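Hyaluronoglucosaminidase (Apis mellifera, PDB 1FCQ) hydrolyses hyaluronan as a family 56 glycosidase of bee venom, where it is also a major allergen. Local coordinates at residues S225-W230 against L263-Y268; E236-V241 against E284-K289; R244-L249 against T291-D296. All coordinates share one frame; numbering follows the deposited sequence.

Interaction 1: residues S225-W230 against L263-Y268; sequences SVYLRW and LPYYWY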
loop_
_atom_site.group_PDB
_atom_site.type_symbol
_atom_site.label_atom_id
_atom_site.label_comp_id
_atom_site.label_asym_id
_atom_site.label_seq_id
_atom_site.Cartn_x
_atom_site.Cartn_y
_atom_site.Cartn_z
ATOM N N SER A 225 5.259 0.003 2.077
ATOM C CA SER A 225 4.733 0.430 3.392
ATOM C C SER A 225 5.819 0.237 4.441
ATOM O O SER A 225 6.338 -0.870 4.595
ATOM C CB SER A 225 3.508 -0.401 3.720
ATOM O OG SER A 225 3.018 -0.088 5.025
ATOM N N VAL A 226 6.168 1.288 5.186
ATOM C CA VAL A 226 7.270 1.254 6.139
ATOM C C VAL A 226 6.805 1.527 7.566
ATOM O O VAL A 226 7.459 2.207 8.336
ATOM C CB VAL A 226 8.415 2.195 5.716
ATOM C CG1 VAL A 226 8.961 1.785 4.334
ATOM C CG2 VAL A 226 8.058 3.665 5.681
ATOM N N TYR A 227 5.666 0.924 7.903
ATOM C CA TYR A 227 5.122 1.102 9.260
ATOM C C TYR A 227 6.026 0.439 10.293
ATOM O O TYR A 227 6.478 -0.696 10.127
ATOM C CB TYR A 227 3.695 0.576 9.325
ATOM C CG TYR A 227 2.699 1.181 8.367
ATOM C CD1 TYR A 227 3.001 2.293 7.595
ATOM C CD2 TYR A 227 1.429 0.611 8.234
ATOM C CE1 TYR A 227 2.075 2.814 6.719
ATOM C CE2 TYR A 227 0.487 1.157 7.375
ATOM C CZ TYR A 227 0.833 2.250 6.602
ATOM O OH TYR A 227 -0.078 2.795 5.727
ATOM N N LEU A 228 6.334 1.196 11.358
ATOM C CA LEU A 228 7.217 0.675 12.384
ATOM C C LEU A 228 6.538 -0.274 13.358
ATOM O O LEU A 228 5.324 -0.281 13.529
ATOM C CB LEU A 228 7.839 1.813 13.209
ATOM C CG LEU A 228 8.435 2.966 12.397
ATOM C CD1 LEU A 228 9.146 3.939 13.325
ATOM C CD2 LEU A 228 9.374 2.412 11.329
ATOM N N ARG A 229 7.378 -1.141 13.934
ATOM C CA ARG A 229 6.913 -2.059 14.966
ATOM C C ARG A 229 7.557 -1.652 16.290
ATOM O O ARG A 229 8.717 -1.246 16.326
ATOM C CB ARG A 229 7.161 -3.519 14.623
ATOM C CG ARG A 229 6.251 -4.003 13.491
ATOM C CD ARG A 229 6.104 -5.517 13.546
ATOM N NE ARG A 229 7.418 -6.154 13.504
ATOM C CZ ARG A 229 8.118 -6.323 12.386
ATOM N NH1 ARG A 229 7.611 -5.912 11.235
ATOM N NH2 ARG A 229 9.301 -6.916 12.438
ATOM N N TRP A 230 6.757 -1.700 17.352
ATOM C CA TRP A 230 7.212 -1.341 18.688
ATOM C C TRP A 230 8.176 -2.383 19.239
ATOM O O TRP A 230 9.147 -2.042 19.926
ATOM C CB TRP A 230 5.996 -1.182 19.606
ATOM C CG TRP A 230 6.292 -0.451 20.878
ATOM C CD1 TRP A 230 6.324 0.902 21.068
ATOM C CD2 TRP A 230 6.602 -1.043 22.145
ATOM N NE1 TRP A 230 6.635 1.186 22.373
ATOM C CE2 TRP A 230 6.813 0.010 23.056
ATOM C CE3 TRP A 230 6.722 -2.361 22.592
ATOM C CZ2 TRP A 230 7.135 -0.217 24.392
ATOM C CZ3 TRP A 230 7.044 -2.585 23.916
ATOM C CH2 TRP A 230 7.247 -1.517 24.802
ATOM N N LEU A 263 7.620 6.704 -3.104
ATOM C CA LEU A 263 6.953 7.413 -2.016
ATOM C C LEU A 263 6.455 6.415 -0.966
ATOM O O LEU A 263 5.333 5.888 -1.047
ATOM C CB LEU A 263 5.748 8.208 -2.534
ATOM C CG LEU A 263 5.954 9.325 -3.544
ATOM C CD1 LEU A 263 4.623 9.913 -4.002
ATOM C CD2 LEU A 263 6.798 10.447 -2.939
ATOM N N PRO A 264 7.287 6.127 0.019
ATOM C CA PRO A 264 6.934 5.175 1.052
ATOM C C PRO A 264 5.702 5.635 1.827
ATOM O O PRO A 264 5.516 6.805 2.128
ATOM C CB PRO A 264 8.147 5.172 1.987
ATOM C CG PRO A 264 9.278 5.536 1.072
ATOM C CD PRO A 264 8.690 6.599 0.166
ATOM N N TYR A 265 4.872 4.660 2.189
ATOM C CA TYR A 265 3.688 4.868 3.019
ATOM C C TYR A 265 4.168 4.844 4.473
ATOM O O TYR A 265 4.855 3.893 4.886
ATOM C CB TYR A 265 2.637 3.772 2.745
ATOM C CG TYR A 265 1.435 4.397 2.066
ATOM C CD1 TYR A 265 1.454 4.728 0.711
ATOM C CD2 TYR A 265 0.311 4.754 2.781
ATOM C CE1 TYR A 265 0.385 5.375 0.117
ATOM C CE2 TYR A 265 -0.789 5.378 2.205
ATOM C CZ TYR A 265 -0.734 5.692 0.858
ATOM O OH TYR A 265 -1.777 6.341 0.246
ATOM N N TYR A 266 3.830 5.887 5.224
ATOM C CA TYR A 266 4.315 6.037 6.594
ATOM C C TYR A 266 3.162 6.244 7.567
ATOM O O TYR A 266 2.265 7.034 7.307
ATOM C CB TYR A 266 5.193 7.291 6.618
ATOM C CG TYR A 266 6.087 7.439 7.824
ATOM C CD1 TYR A 266 7.376 6.959 7.824
ATOM C CD2 TYR A 266 5.610 8.078 8.972
ATOM C CE1 TYR A 266 8.207 7.077 8.939
ATOM C CE2 TYR A 266 6.430 8.230 10.073
ATOM C CZ TYR A 266 7.712 7.732 10.053
ATOM O OH TYR A 266 8.504 7.872 11.180
ATOM N N TRP A 267 3.198 5.504 8.681
ATOM C CA TRP A 267 2.102 5.644 9.646
ATOM C C TRP A 267 2.671 6.230 10.934
ATOM O O TRP A 267 3.814 5.932 11.261
ATOM C CB TRP A 267 1.399 4.333 9.922
ATOM C CG TRP A 267 0.084 4.372 10.642
ATOM C CD1 TRP A 267 -0.780 5.418 10.771
ATOM C CD2 TRP A 267 -0.550 3.249 11.275
ATOM N NE1 TRP A 267 -1.905 5.030 11.471
ATOM C CE2 TRP A 267 -1.790 3.702 11.769
ATOM C CE3 TRP A 267 -0.195 1.906 11.462
ATOM C CZ2 TRP A 267 -2.664 2.865 12.462
ATOM C CZ3 TRP A 267 -1.075 1.076 12.137
ATOM C CH2 TRP A 267 -2.300 1.562 12.631
ATOM N N TYR A 268 1.863 7.048 11.604
ATOM C CA TYR A 268 2.307 7.648 12.867
ATOM C C TYR A 268 1.953 6.784 14.063
ATOM O O TYR A 268 2.174 7.204 15.207
ATOM C CB TYR A 268 1.763 9.081 13.010
ATOM C CG TYR A 268 0.247 9.107 13.057
ATOM C CD1 TYR A 268 -0.368 9.025 14.303
ATOM C CD2 TYR A 268 -0.557 9.165 11.941
ATOM C CE1 TYR A 268 -1.745 9.014 14.402
ATOM C CE2 TYR A 268 -1.936 9.154 12.019
ATOM C CZ TYR A 268 -2.528 9.070 13.275
ATOM O OH TYR A 268 -3.895 9.054 13.405
HETATM O O HOH W 1 5.892 4.451 9.269
HETATM O O HOH W 2 4.488 3.230 11.855
#
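Tyr227 swings its CG anti to its own carbonyl carbon (chi1 -58°), while Trp267 puts CG anti to its backbone N (chi1 -167°), and the two side chains meet at about a right angle. The contact lies in the TIM barrel, where the loop after strand 221-222 runs on beside strand 261-267. Trp267 CB sits over one face of the Tyr227 ring, 3.6 Å from the ring centroid, as a CH-pi contact. The indole follows with its edge toward the same ring, an edge-to-face pair with planes at 51°. Ser225 OG lies over the opposite face, so the ring is covered on both faces; that hydroxyl is hydrogen-bonded to Tyr184 OH. Val226 points CG2 at Pro264 CB and Tyr266 CD1, both 4.0 Å away. A single beta bridge pairs Ser225 with Tyr265. Its bond from Val226 N to Tyr265 O is 2.9 Å long and nearly straight. Beyond it the backbones move apart and water takes over. Water 1 accepts from Trp267 N and lies within bonding distance of Val226 O. Water 2 accepts from Leu228 N at 2.8 Å and lies 2.8 Å from Trp267 O.

Interaction 2: residues E236-V241 against E284-K289; sequences ERVGLV and EATLRK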
loop_
_atom_site.group_PDB
_atom_site.type_symbol
_atom_site.label_atom_id
_atom_site.label_comp_id
_atom_site.label_asym_id
_atom_site.label_seq_id
_atom_site.Cartn_x
_atom_site.Cartn_y
_atom_site.Cartn_z
ATOM N N GLU A 236 16.781 -1.303 14.650
ATOM C CA GLU A 236 15.998 -2.204 13.827
ATOM C C GLU A 236 14.834 -1.471 13.159
ATOM O O GLU A 236 14.470 -1.804 12.025
ATOM C CB GLU A 236 15.459 -3.416 14.582
ATOM C CG GLU A 236 16.546 -4.427 14.906
ATOM C CD GLU A 236 16.139 -5.485 15.906
ATOM O OE1 GLU A 236 16.803 -6.550 15.891
ATOM O OE2 GLU A 236 15.189 -5.288 16.691
ATOM N N ARG A 237 14.284 -0.459 13.851
ATOM C CA ARG A 237 13.193 0.288 13.203
ATOM C C ARG A 237 13.697 1.050 11.991
ATOM O O ARG A 237 13.037 1.159 10.947
ATOM C CB ARG A 237 12.506 1.205 14.216
ATOM C CG ARG A 237 11.663 0.436 15.227
ATOM C CD ARG A 237 11.010 1.452 16.167
ATOM N NE ARG A 237 10.415 0.792 17.324
ATOM C CZ ARG A 237 10.836 0.990 18.566
ATOM N NH1 ARG A 237 11.831 1.843 18.799
ATOM N NH2 ARG A 237 10.287 0.379 19.605
ATOM N N VAL A 238 14.900 1.611 12.085
ATOM C CA VAL A 238 15.520 2.314 10.967
ATOM C C VAL A 238 15.825 1.314 9.851
ATOM O O VAL A 238 15.649 1.620 8.672
ATOM C CB VAL A 238 16.809 3.015 11.414
ATOM C CG1 VAL A 238 17.570 3.574 10.226
ATOM C CG2 VAL A 238 16.468 4.110 12.418
ATOM N N GLY A 239 16.313 0.141 10.234
ATOM C CA GLY A 239 16.619 -0.926 9.291
ATOM C C GLY A 239 15.392 -1.408 8.527
ATOM O O GLY A 239 15.479 -1.717 7.332
ATOM N N LEU A 240 14.266 -1.539 9.210
ATOM C CA LEU A 240 13.003 -1.936 8.603
ATOM C C LEU A 240 12.705 -0.956 7.471
ATOM O O LEU A 240 12.397 -1.366 6.348
ATOM C CB LEU A 240 11.863 -1.902 9.618
ATOM C CG LEU A 240 10.441 -2.251 9.192
ATOM C CD1 LEU A 240 9.619 -2.643 10.417
ATOM C CD2 LEU A 240 9.705 -1.103 8.500
ATOM N N VAL A 241 12.733 0.343 7.796
ATOM C CA VAL A 241 12.461 1.370 6.804
ATOM C C VAL A 241 13.483 1.317 5.678
ATOM O O VAL A 241 13.142 1.328 4.499
ATOM C CB VAL A 241 12.453 2.767 7.455
ATOM C CG1 VAL A 241 12.306 3.887 6.439
ATOM C CG2 VAL A 241 11.317 2.841 8.471
ATOM N N GLU A 284 12.293 11.009 13.949
ATOM C CA GLU A 284 13.548 11.571 13.477
ATOM C C GLU A 284 14.419 10.559 12.736
ATOM O O GLU A 284 14.805 10.816 11.592
ATOM C CB GLU A 284 14.326 12.191 14.654
ATOM C CG GLU A 284 13.638 13.382 15.296
ATOM C CD GLU A 284 14.305 13.944 16.534
ATOM O OE1 GLU A 284 15.142 13.247 17.150
ATOM O OE2 GLU A 284 14.003 15.095 16.930
ATOM N N ALA A 285 14.748 9.421 13.322
ATOM C CA ALA A 285 15.660 8.482 12.662
ATOM C C ALA A 285 15.063 7.875 11.402
ATOM O O ALA A 285 15.788 7.698 10.414
ATOM C CB ALA A 285 16.075 7.391 13.634
ATOM N N THR A 286 13.779 7.524 11.430
ATOM C CA THR A 286 13.205 6.898 10.228
ATOM C C THR A 286 12.895 7.873 9.106
ATOM O O THR A 286 13.059 7.487 7.935
ATOM C CB THR A 286 11.973 6.049 10.565
ATOM O OG1 THR A 286 10.974 6.895 11.168
ATOM C CG2 THR A 286 12.316 4.916 11.519
ATOM N N LEU A 287 12.457 9.089 9.404
ATOM C CA LEU A 287 12.203 10.071 8.347
ATOM C C LEU A 287 13.554 10.472 7.750
ATOM O O LEU A 287 13.706 10.654 6.536
ATOM C CB LEU A 287 11.383 11.265 8.824
ATOM C CG LEU A 287 9.936 10.967 9.254
ATOM C CD1 LEU A 287 9.290 12.257 9.738
ATOM C CD2 LEU A 287 9.132 10.307 8.146
ATOM N N ARG A 288 14.598 10.541 8.590
ATOM C CA ARG A 288 15.944 10.811 8.072
ATOM C C ARG A 288 16.409 9.704 7.141
ATOM O O ARG A 288 16.982 9.976 6.076
ATOM C CB ARG A 288 16.918 11.025 9.241
ATOM C CG ARG A 288 16.990 12.472 9.684
ATOM C CD ARG A 288 17.388 12.642 11.144
ATOM N NE ARG A 288 17.723 14.031 11.421
ATOM C CZ ARG A 288 17.658 14.708 12.550
ATOM N NH1 ARG A 288 17.230 14.166 13.684
ATOM N NH2 ARG A 288 18.025 15.988 12.557
ATOM N N LYS A 289 16.120 8.443 7.451
ATOM C CA LYS A 289 16.512 7.337 6.584
ATOM C C LYS A 289 15.831 7.424 5.225
ATOM O O LYS A 289 16.465 7.214 4.190
ATOM C CB LYS A 289 16.247 5.993 7.247
ATOM C CG LYS A 289 16.599 4.766 6.437
ATOM C CD LYS A 289 18.045 4.729 5.989
ATOM C CE LYS A 289 18.973 4.118 7.009
ATOM N NZ LYS A 289 19.326 5.065 8.095
#
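Val238, Thr286 and Lys289 carry most of the contact between helix 234-253 and helix 280-292. Val238 divides its two methyls between two partners. Val238 CG2 meets Ala285 CB at 3.5 Å. Val238 CG1 faces the end of Lys289, whose CE lies 3.6 Å from it. The lysine reaches this place by a bent chain: CG is anti to the backbone N, then bends at chi2 (57°), chi3 and chi4 fold the chain back across Val238. Its aliphatic carbons therefore cover the valine at about a right angle. Thr286 offers CG2 to the other helix. Thr286 CG2 lies 3.8 Å from Val241 CG2 and 3.9 Å from Arg237 O. The threonine hydroxyl is used differently, bonding to Asp282 O and to Tyr266 OH, so the polar end of this buried residue is satisfied. Arg237 NH1 forms a salt bridge with Asp282 OD2, which links the two helices. Leu228, in the loop before helix 234-253, touches both Val241 and Thr286. The axes of the short segments come within 9.0 Å and run nearly parallel, at 26°. Such near-parallel packing of neighbouring outer helices is typical of the (beta/alpha) TIM barrel.

Interaction 3: residues R244-L249 against T291-D296; sequences RVKEAL and TDLGAD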
loop_
_atom_site.group_PDB
_atom_site.type_symbol
_atom_site.label_atom_id
_atom_site.label_comp_id
_atom_site.label_asym_id
_atom_site.label_seq_id
_atom_site.Cartn_x
_atom_site.Cartn_y
_atom_site.Cartn_z
ATOM N N ARG A 244 13.258 -1.620 3.107
ATOM C CA ARG A 244 12.096 -1.437 2.241
ATOM C C ARG A 244 12.251 -0.310 1.248
ATOM O O ARG A 244 11.839 -0.485 0.092
ATOM C CB ARG A 244 10.848 -1.243 3.106
ATOM C CG ARG A 244 10.594 -2.514 3.912
ATOM C CD ARG A 244 9.402 -2.292 4.838
ATOM N NE ARG A 244 9.273 -3.502 5.659
ATOM C CZ ARG A 244 8.208 -3.829 6.360
ATOM N NH1 ARG A 244 8.238 -4.960 7.066
ATOM N NH2 ARG A 244 7.125 -3.060 6.375
ATOM N N VAL A 245 12.860 0.809 1.653
ATOM C CA VAL A 245 13.068 1.915 0.733
ATOM C C VAL A 245 14.145 1.562 -0.290
ATOM O O VAL A 245 13.990 1.864 -1.473
ATOM C CB VAL A 245 13.415 3.220 1.468
ATOM C CG1 VAL A 245 13.813 4.323 0.501
ATOM C CG2 VAL A 245 12.219 3.642 2.322
ATOM N N LYS A 246 15.183 0.846 0.148
ATOM C CA LYS A 246 16.191 0.391 -0.818
ATOM C C LYS A 246 15.570 -0.548 -1.849
ATOM O O LYS A 246 15.935 -0.468 -3.033
ATOM C CB LYS A 246 17.351 -0.342 -0.137
ATOM C CG LYS A 246 18.269 0.547 0.687
ATOM C CD LYS A 246 19.285 -0.327 1.430
ATOM C CE LYS A 246 20.206 0.488 2.309
ATOM N NZ LYS A 246 21.109 -0.388 3.119
ATOM N N GLU A 247 14.680 -1.452 -1.437
ATOM C CA GLU A 247 14.075 -2.383 -2.398
ATOM C C GLU A 247 13.305 -1.612 -3.451
ATOM O O GLU A 247 13.420 -1.844 -4.660
ATOM C CB GLU A 247 13.172 -3.381 -1.682
ATOM C CG GLU A 247 12.584 -4.470 -2.563
ATOM C CD GLU A 247 13.609 -5.460 -3.069
ATOM O OE1 GLU A 247 14.767 -5.436 -2.603
ATOM O OE2 GLU A 247 13.240 -6.254 -3.956
ATOM N N ALA A 248 12.496 -0.638 -3.022
ATOM C CA ALA A 248 11.747 0.166 -3.977
ATOM C C ALA A 248 12.663 0.972 -4.894
ATOM O O ALA A 248 12.366 1.042 -6.088
ATOM C CB ALA A 248 10.773 1.094 -3.247
ATOM N N LEU A 249 13.751 1.556 -4.379
ATOM C CA LEU A 249 14.644 2.311 -5.277
ATOM C C LEU A 249 15.328 1.398 -6.285
ATOM O O LEU A 249 15.490 1.817 -7.442
ATOM C CB LEU A 249 15.681 3.045 -4.422
ATOM C CG LEU A 249 15.135 4.210 -3.594
ATOM C CD1 LEU A 249 16.147 4.630 -2.540
ATOM C CD2 LEU A 249 14.779 5.394 -4.480
ATOM N N THR A 291 14.757 10.105 3.621
ATOM C CA THR A 291 15.318 11.201 2.850
ATOM C C THR A 291 16.761 10.929 2.429
ATOM O O THR A 291 17.126 11.199 1.282
ATOM C CB THR A 291 15.284 12.529 3.630
ATOM O OG1 THR A 291 13.956 12.793 4.108
ATOM C CG2 THR A 291 15.710 13.671 2.716
ATOM N N ASP A 292 17.565 10.405 3.345
ATOM C CA ASP A 292 18.966 10.107 3.048
ATOM C C ASP A 292 19.139 9.107 1.918
ATOM O O ASP A 292 20.087 9.196 1.125
ATOM C CB ASP A 292 19.673 9.594 4.301
ATOM C CG ASP A 292 19.979 10.642 5.350
ATOM O OD1 ASP A 292 19.719 11.845 5.169
ATOM O OD2 ASP A 292 20.495 10.246 6.427
ATOM N N LEU A 293 18.228 8.137 1.772
ATOM C CA LEU A 293 18.329 7.146 0.719
ATOM C C LEU A 293 17.925 7.650 -0.657
ATOM O O LEU A 293 18.204 6.957 -1.641
ATOM C CB LEU A 293 17.458 5.927 1.068
ATOM C CG LEU A 293 18.022 5.043 2.181
ATOM C CD1 LEU A 293 16.995 4.025 2.645
ATOM C CD2 LEU A 293 19.280 4.331 1.696
ATOM N N GLY A 294 17.255 8.795 -0.728
ATOM C CA GLY A 294 16.903 9.362 -2.015
ATOM C C GLY A 294 15.481 9.088 -2.466
ATOM O O GLY A 294 15.220 9.158 -3.672
ATOM N N ALA A 295 14.583 8.770 -1.533
ATOM C CA ALA A 295 13.177 8.609 -1.936
ATOM C C ALA A 295 12.681 9.954 -2.449
ATOM O O ALA A 295 13.257 11.000 -2.109
ATOM C CB ALA A 295 12.352 8.148 -0.741
ATOM N N ASP A 296 11.565 9.990 -3.168
ATOM C CA ASP A 296 11.035 11.240 -3.690
ATOM C C ASP A 296 10.109 11.973 -2.739
ATOM O O ASP A 296 9.563 13.001 -3.112
ATOM C CB ASP A 296 10.308 10.975 -5.034
ATOM C CG ASP A 296 11.292 10.316 -5.989
ATOM O OD1 ASP A 296 12.243 11.021 -6.408
ATOM O OD2 ASP A 296 11.164 9.116 -6.301
#
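Leu293, next to Gly294 in the closing turn after helix 280-292, reaches to helix 234-253; both are outer helices of the TIM barrel. Leu293 CB already touches the other helix, with Val245 CG1 at 4.0 Å and Leu249 CD1 at 4.1 Å. CG stands anti to the carbonyl carbon (chi1 -73°), and the two methyls then part. Leu293 CD1 goes to Val245, 3.8 Å from Val245 CG1. Leu293 CD2 turns to Lys246, whose CG and CE both lie 4.0 Å from it. Lys246 has an extended chain beyond CG and crosses the leucine at about a right angle. Directly after Leu293 the helix closes with a Schellman motif. Gly294 takes a positive phi of 99°, and its N bonds back to Thr291 O. After this turn comes Ala295, whose CB is 4.3 Å from Val245 CG1. The chain then enters strand 297-301. On the barrel side, Val245 also packs on Pro264, and Leu249 on Val262, both of strand 261-267. Leu249 fits against the turn itself: its CD1 lies close to Leu293 O, and its CD2 is 3.9 Å from Gly294 O.

Interactions 2 and 3 share helix 234-253 and helix 280-292. Their centres are about 11 Å apart and their segments adjoin in sequence, 291-296 running out of helix 280-292. Interaction 1 lies inward of them, its centre about 9 Å from that of interaction 2 and about 13 Å from that of interaction 3. It joins strand 261-267 to the loop that leads into helix 234-253. Along the chain come 225-230, 236-241, 244-249, 263-268, 284-289 and 291-296, so the contacts interleave. Trp230 O with Arg237 NH2 joins interaction 1 to 2, and Ser225 O with Arg244 NH2 joins it to 3. Together they join the unit ending in helix 234-253 to the next, strand 261-267 with helix 280-292.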